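Local coordinates for protein SPD1 nuclease (Streptococcus pyogenes, PDB 2XGR) that acts as an extracellular, prophage-encoded DNase of the His-Me finger endonuclease clan, probably cleaving DNA with the help of a bound metal ion, at residues E158-Y163 / V230-S235; Y181-I186 / R195-Q200. All coordinates share one frame; numbering follows the deposited sequence. Where two conformers were deposited one is given.

Overall arrangement
The two contacts lie about 9 Å apart, centre to centre, on the large antiparallel sheet of this His-Me finger nuclease. Contact 2 pairs neighbouring strands of that sheet, 178-186 and 196-204; contact 1 lays the start of helix 160-173 against strand 228-233, the partner of 196-204 on its other edge. In sequence the hairpin of contact 2 falls between the helix and strand 228-233, nested inside the loop that contact 1 closes. Backbone pairing of Val230 with Leu199 and of Leu232 with Ile197 ties them together, and Met160 reaches Ile197 and Leu199. The start of the helix thus covers Ile197 and Leu199 of the hairpin together with Val230 and Leu232, joining helix and sheet in one hydrophobic layer.

Contact 1. Residues E158-Y163 / V230-S235; sequences EGMLYY and VILENS. With PEG (di(hydroxyethyl)ether), chain F.
Glu158 and Leu232 bring the two backbones to 6.3 Å between their CA atoms, and at Tyr163 and Val230 the gap has widened to 9.0 Å, with no direct hydrogen bond joining the segments. Val230 lays CG1 over one face of the Tyr163 ring, a CH-pi contact 4.1 Å from the ring centroid and displaced toward the rim at CZ and CE1. The opposite face has Tyr162 CD2 over its centre, so the ring is sandwiched. Leu232 holds CD1 anti to its own CA (chi2 -179°), which sets that methyl among Tyr163 CE2, the Gly159 carbonyl carbon and, less certainly, Met160 CE in the conformer given. This is helix-on-sheet packing: the first turn of helix 160-173 sits on strand 228-233 of the large antiparallel sheet, and Leu144 of helix 142-146 also touches Met160 and Leu232. The Tyr163 hydroxyl hydrogen-bonds to Pro157 O and Ser217. Toward the surface a water donates to Glu158 O at 2.7 Å and to Glu233 O at 2.8 Å, bridging the two backbones. The Glu158 carboxylate accepts from Trp143 NE1 at OE1, while OE2 takes a hydrogen bond from O4 of a bound di(hydroxyethyl)ether (PEG) at 3.0 Å.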
loop_
_atom_site.group_PDB
_atom_site.type_symbol
_atom_site.label_atom_id
_atom_site.label_comp_id
_atom_site.label_asym_id
_atom_site.label_seq_id
_atom_site.Cartn_x
_atom_site.Cartn_y
_atom_site.Cartn_z
ATOM N N GLU A 158 -10.227 -6.853 3.271
ATOM C CA GLU A 158 -9.077 -7.617 3.741
ATOM C C GLU A 158 -7.932 -7.673 2.734
ATOM O O GLU A 158 -6.893 -8.270 3.003
ATOM C CB GLU A 158 -9.515 -9.050 4.158
ATOM C CG GLU A 158 -10.429 -8.945 5.408
ATOM C CD GLU A 158 -10.850 -10.259 6.003
ATOM O OE1 GLU A 158 -10.550 -11.324 5.451
ATOM O OE2 GLU A 158 -11.496 -10.228 7.058
ATOM N N GLY A 159 -8.184 -7.204 1.509
ATOM C CA GLY A 159 -7.138 -7.232 0.509
ATOM C C GLY A 159 -6.583 -5.842 0.179
ATOM O O GLY A 159 -7.270 -4.848 0.328
ATOM N N MET A 160 -5.345 -5.794 -0.301
ATOM C CA MET A 160 -4.674 -4.511 -0.623
ATOM C C MET A 160 -5.394 -3.796 -1.755
ATOM O O MET A 160 -5.465 -2.574 -1.787
ATOM C CB MET A 160 -3.253 -4.792 -1.113
ATOM C CG MET A 160 -2.547 -5.837 -0.261
ATOM S SD MET A 160 -0.932 -5.274 0.188
ATOM C CE MET A 160 -1.620 -4.311 1.475
ATOM N N LEU A 161 -5.887 -4.580 -2.707
ATOM C CA LEU A 161 -6.492 -3.968 -3.919
ATOM C C LEU A 161 -7.651 -3.017 -3.592
ATOM O O LEU A 161 -7.791 -1.961 -4.215
ATOM C CB LEU A 161 -6.986 -5.131 -4.858
ATOM C CG LEU A 161 -7.634 -4.718 -6.180
ATOM C CD1 LEU A 161 -6.605 -4.029 -7.089
ATOM C CD2 LEU A 161 -8.234 -5.988 -6.825
ATOM N N TYR A 162 -8.454 -3.351 -2.572
ATOM C CA TYR A 162 -9.563 -2.508 -2.130
ATOM C C TYR A 162 -9.029 -1.107 -1.878
ATOM O O TYR A 162 -9.614 -0.087 -2.326
ATOM C CB TYR A 162 -10.098 -3.097 -0.758
ATOM C CG TYR A 162 -11.114 -2.198 -0.085
ATOM C CD1 TYR A 162 -12.494 -2.438 -0.235
ATOM C CD2 TYR A 162 -10.720 -1.063 0.639
ATOM C CE1 TYR A 162 -13.430 -1.648 0.372
ATOM C CE2 TYR A 162 -11.674 -0.225 1.208
ATOM C CZ TYR A 162 -13.038 -0.549 1.056
ATOM O OH TYR A 162 -13.999 0.301 1.580
ATOM N N TYR A 163 -7.906 -1.028 -1.182
ATOM C CA TYR A 163 -7.411 0.304 -0.741
ATOM C C TYR A 163 -6.727 1.017 -1.926
ATOM O O TYR A 163 -6.940 2.218 -2.166
ATOM C CB TYR A 163 -6.363 0.141 0.404
ATOM C CG TYR A 163 -7.065 -0.472 1.598
ATOM C CD1 TYR A 163 -7.760 0.324 2.525
ATOM C CD2 TYR A 163 -7.136 -1.843 1.685
ATOM C CE1 TYR A 163 -8.533 -0.274 3.541
ATOM C CE2 TYR A 163 -7.896 -2.484 2.738
ATOM C CZ TYR A 163 -8.583 -1.664 3.659
ATOM O OH TYR A 163 -9.334 -2.316 4.611
ATOM N N VAL A 230 -3.753 1.396 7.883
ATOM C CA VAL A 230 -4.611 0.201 7.823
ATOM C C VAL A 230 -3.667 -0.983 8.021
ATOM O O VAL A 230 -2.599 -1.045 7.352
ATOM C CB VAL A 230 -5.278 0.134 6.390
ATOM C CG1 VAL A 230 -5.887 -1.247 6.259
ATOM C CG2 VAL A 230 -6.357 1.209 6.323
ATOM N N ILE A 231 -3.981 -1.899 8.952
ATOM C CA ILE A 231 -3.109 -3.084 9.148
ATOM C C ILE A 231 -3.861 -4.307 8.633
ATOM O O ILE A 231 -4.978 -4.609 9.092
ATOM C CB ILE A 231 -2.735 -3.299 10.677
ATOM C CG1 ILE A 231 -1.957 -2.094 11.179
ATOM C CG2 ILE A 231 -1.946 -4.648 10.869
ATOM C CD1 ILE A 231 -1.731 -2.066 12.712
ATOM N N LEU A 232 -3.307 -4.949 7.620
ATOM C CA LEU A 232 -3.935 -6.136 7.051
ATOM C C LEU A 232 -3.172 -7.375 7.402
ATOM O O LEU A 232 -1.930 -7.364 7.454
ATOM C CB LEU A 232 -4.002 -6.018 5.504
ATOM C CG LEU A 232 -4.799 -4.825 5.002
ATOM C CD1 LEU A 232 -4.825 -4.795 3.417
ATOM C CD2 LEU A 232 -6.221 -4.927 5.506
ATOM N N GLU A 233 -3.912 -8.459 7.628
ATOM C CA GLU A 233 -3.272 -9.739 7.939
ATOM C C GLU A 233 -2.825 -10.448 6.685
ATOM O O GLU A 233 -3.578 -10.519 5.685
ATOM C CB GLU A 233 -4.279 -10.665 8.739
ATOM C CG GLU A 233 -4.776 -10.102 10.046
ATOM C CD GLU A 233 -3.692 -9.935 11.125
ATOM O OE1 GLU A 233 -2.767 -10.780 11.226
ATOM O OE2 GLU A 233 -3.753 -8.897 11.838
ATOM N N ASN A 234 -1.636 -11.042 6.728
ATOM C CA ASN A 234 -1.124 -11.827 5.622
ATOM C C ASN A 234 -1.493 -13.296 5.923
ATOM O O ASN A 234 -0.683 -14.051 6.495
ATOM C CB ASN A 234 0.374 -11.654 5.465
ATOM C CG ASN A 234 0.924 -12.245 4.172
ATOM O OD1 ASN A 234 0.155 -12.625 3.258
ATOM N ND2 ASN A 234 2.245 -12.238 4.042
ATOM N N SER A 235 -2.731 -13.648 5.572
ATOM C CA SER A 235 -3.311 -14.980 5.766
ATOM C C SER A 235 -4.415 -15.176 4.726
ATOM O O SER A 235 -4.718 -14.249 3.945
ATOM C CB SER A 235 -3.889 -15.086 7.206
ATOM O OG SER A 235 -4.906 -14.125 7.397
HETATM C C1 PEG F . -9.051 -14.628 6.005
HETATM O O1 PEG F . -7.689 -14.877 6.385
HETATM C C2 PEG F . -9.950 -14.270 7.187
HETATM O O2 PEG F . -11.112 -13.578 6.700
HETATM C C3 PEG F . -12.290 -14.390 6.554
HETATM C C4 PEG F . -13.402 -13.611 5.849
HETATM O O4 PEG F . -13.585 -12.340 6.498
HETATM O O HOH W 1 -6.168 -9.708 5.172
#

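Contact 2. Residues Y181-I186 / R195-Q200; sequences YKVTPI and RQIELQ
Strand 181-186 and strand 196-200 pair as the two arms of an antiparallel beta hairpin within the large sheet, their axes 4.6 Å apart and their directions 162° from one another. Lys182 with Gln200 and Thr184 with Glu198 are hydrogen-bonded pairs, each closed by two bonds; the straightest runs from Glu198 N to Thr184 O (2.8 Å, 171° at the hydrogen). Toward the turn Ile186 N bonds to Gln196 O, and a weak bond from Arg195 N to Ile186 O follows. On one face Val183 CG1 and Ile197 CG2 press together at 3.3 Å, tighter than usual for two methyls, while Ile197 CD1 reaches Pro185 CB at 3.8 Å. Tyr181 and Leu199 lie side by side, the phenol oxygen OH 3.6 Å from Leu199 CD2 and hydrogen-bonded to Glu164. The other face is mostly polar, with Ile186 crossing Gln196 toward the turn. Glu198 has CG anti to the backbone N (chi1 -179°) and an extended chain beyond it, which carries the carboxylate out alongside Thr184. In the conformer given, two waters lie between OE2 and Thr184 OG1, each within hydrogen-bonding distance of both, and one also binds Lys182 NZ weakly. Strand 76-80 flanks the hairpin beyond Tyr181 and Val183, strand 228-233 pairs with the far edge of 196-204, and helix 160-173 packs through Met160 and Tyr163 against the apolar face at Ile197 and Leu199.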
loop_
_atom_site.group_PDB
_atom_site.type_symbol
_atom_site.label_atom_id
_atom_site.label_comp_id
_atom_site.label_asym_id
_atom_site.label_seq_id
_atom_site.Cartn_x
_atom_site.Cartn_y
_atom_site.Cartn_z
ATOM N N TYR A 181 2.184 7.507 0.234
ATOM C CA TYR A 181 1.684 6.198 0.547
ATOM C C TYR A 181 2.871 5.279 0.877
ATOM O O TYR A 181 3.795 5.117 0.072
ATOM C CB TYR A 181 0.913 5.678 -0.719
ATOM C CG TYR A 181 0.430 4.227 -0.695
ATOM C CD1 TYR A 181 -0.195 3.653 0.446
ATOM C CD2 TYR A 181 0.611 3.404 -1.799
ATOM C CE1 TYR A 181 -0.645 2.305 0.426
ATOM C CE2 TYR A 181 0.183 2.039 -1.820
ATOM C CZ TYR A 181 -0.457 1.524 -0.697
ATOM O OH TYR A 181 -0.915 0.233 -0.755
ATOM N N LYS A 182 2.840 4.686 2.078
ATOM C CA LYS A 182 3.954 3.848 2.536
ATOM C C LYS A 182 3.372 2.486 2.871
ATOM O O LYS A 182 2.324 2.409 3.543
ATOM C CB LYS A 182 4.576 4.487 3.799
ATOM C CG LYS A 182 5.854 3.702 4.188
ATOM C CD LYS A 182 6.440 4.248 5.538
ATOM C CE LYS A 182 7.741 3.523 5.869
ATOM N NZ LYS A 182 8.205 4.118 7.188
ATOM N N VAL A 183 4.019 1.424 2.382
ATOM C CA VAL A 183 3.595 0.057 2.686
ATOM C C VAL A 183 4.752 -0.630 3.417
ATOM O O VAL A 183 5.887 -0.707 2.929
ATOM C CB VAL A 183 3.195 -0.708 1.377
ATOM C CG1 VAL A 183 2.763 -2.166 1.742
ATOM C CG2 VAL A 183 2.042 0.097 0.665
ATOM N N THR A 184 4.458 -1.086 4.629
ATOM C CA THR A 184 5.528 -1.708 5.511
ATOM C C THR A 184 5.143 -3.109 5.947
ATOM O O THR A 184 4.076 -3.292 6.609
ATOM C CB THR A 184 5.727 -0.837 6.797
ATOM O OG1 THR A 184 5.941 0.547 6.479
ATOM C CG2 THR A 184 6.846 -1.399 7.699
ATOM N N PRO A 185 5.956 -4.118 5.583
ATOM C CA PRO A 185 5.689 -5.477 6.041
ATOM C C PRO A 185 6.137 -5.576 7.501
ATOM O O PRO A 185 7.154 -4.951 7.860
ATOM C CB PRO A 185 6.527 -6.350 5.094
ATOM C CG PRO A 185 7.745 -5.467 4.669
ATOM C CD PRO A 185 7.101 -4.024 4.662
ATOM N N ILE A 186 5.368 -6.330 8.282
ATOM C CA ILE A 186 5.659 -6.529 9.702
ATOM C C ILE A 186 6.063 -7.994 9.910
ATOM O O ILE A 186 5.264 -8.916 9.673
ATOM C CB ILE A 186 4.390 -6.205 10.553
ATOM C CG1 ILE A 186 3.762 -4.802 10.222
ATOM C CG2 ILE A 186 4.686 -6.285 12.078
ATOM C CD1 ILE A 186 4.712 -3.676 10.410
ATOM N N ARG A 195 3.701 -11.298 8.835
ATOM C CA ARG A 195 2.396 -11.646 9.368
ATOM C C ARG A 195 1.340 -10.633 8.977
ATOM O O ARG A 195 0.153 -10.950 8.935
ATOM C CB ARG A 195 2.493 -11.639 10.895
ATOM C CG ARG A 195 3.427 -12.760 11.384
ATOM C CD ARG A 195 2.666 -13.948 11.724
ATOM N NE ARG A 195 3.582 -15.039 12.175
ATOM C CZ ARG A 195 3.148 -16.154 12.754
ATOM N NH1 ARG A 195 1.838 -16.269 12.957
ATOM N NH2 ARG A 195 4.007 -17.159 13.079
ATOM N N GLN A 196 1.799 -9.389 8.808
ATOM C CA GLN A 196 0.904 -8.269 8.568
ATOM C C GLN A 196 1.556 -7.313 7.579
ATOM O O GLN A 196 2.778 -7.273 7.421
ATOM C CB GLN A 196 0.596 -7.453 9.849
ATOM C CG GLN A 196 -0.104 -8.277 10.907
ATOM C CD GLN A 196 -0.178 -7.549 12.206
ATOM O OE1 GLN A 196 0.744 -6.804 12.577
ATOM N NE2 GLN A 196 -1.289 -7.719 12.902
ATOM N N ILE A 197 0.715 -6.515 6.894
ATOM C CA ILE A 197 1.252 -5.393 6.104
ATOM C C ILE A 197 0.539 -4.127 6.538
ATOM O O ILE A 197 -0.693 -4.123 6.702
ATOM C CB ILE A 197 0.886 -5.621 4.547
ATOM C CG1 ILE A 197 1.432 -6.977 4.072
ATOM C CG2 ILE A 197 1.387 -4.423 3.673
ATOM C CD1 ILE A 197 2.961 -7.083 3.904
ATOM N N GLU A 198 1.308 -3.055 6.735
ATOM C CA GLU A 198 0.757 -1.767 7.161
ATOM C C GLU A 198 0.675 -0.837 5.948
ATOM O O GLU A 198 1.729 -0.561 5.351
ATOM C CB GLU A 198 1.748 -1.116 8.139
ATOM C CG GLU A 198 1.272 0.197 8.667
ATOM C CD GLU A 198 2.333 0.990 9.427
ATOM O OE1 GLU A 198 2.313 0.889 10.676
ATOM O OE2 GLU A 198 3.124 1.770 8.814
ATOM N N LEU A 199 -0.531 -0.343 5.593
ATOM C CA LEU A 199 -0.681 0.638 4.573
ATOM C C LEU A 199 -0.874 1.981 5.247
ATOM O O LEU A 199 -1.786 2.129 6.044
ATOM C CB LEU A 199 -2.008 0.348 3.772
ATOM C CG LEU A 199 -1.950 -0.870 2.821
ATOM C CD1 LEU A 199 -1.947 -2.216 3.613
ATOM C CD2 LEU A 199 -3.178 -0.827 1.886
ATOM N N GLN A 200 -0.116 3.003 4.833
ATOM C CA GLN A 200 -0.176 4.332 5.474
ATOM C C GLN A 200 -0.362 5.387 4.382
ATOM O O GLN A 200 0.407 5.425 3.409
ATOM C CB GLN A 200 1.182 4.645 6.179
ATOM C CG GLN A 200 1.182 5.991 6.857
ATOM C CD GLN A 200 2.574 6.339 7.270
ATOM O OE1 GLN A 200 3.066 5.818 8.280
ATOM N NE2 GLN A 200 3.296 7.083 6.394
HETATM O O HOH W 2 6.250 2.072 8.693
HETATM O O HOH W 3 3.584 1.790 6.237
#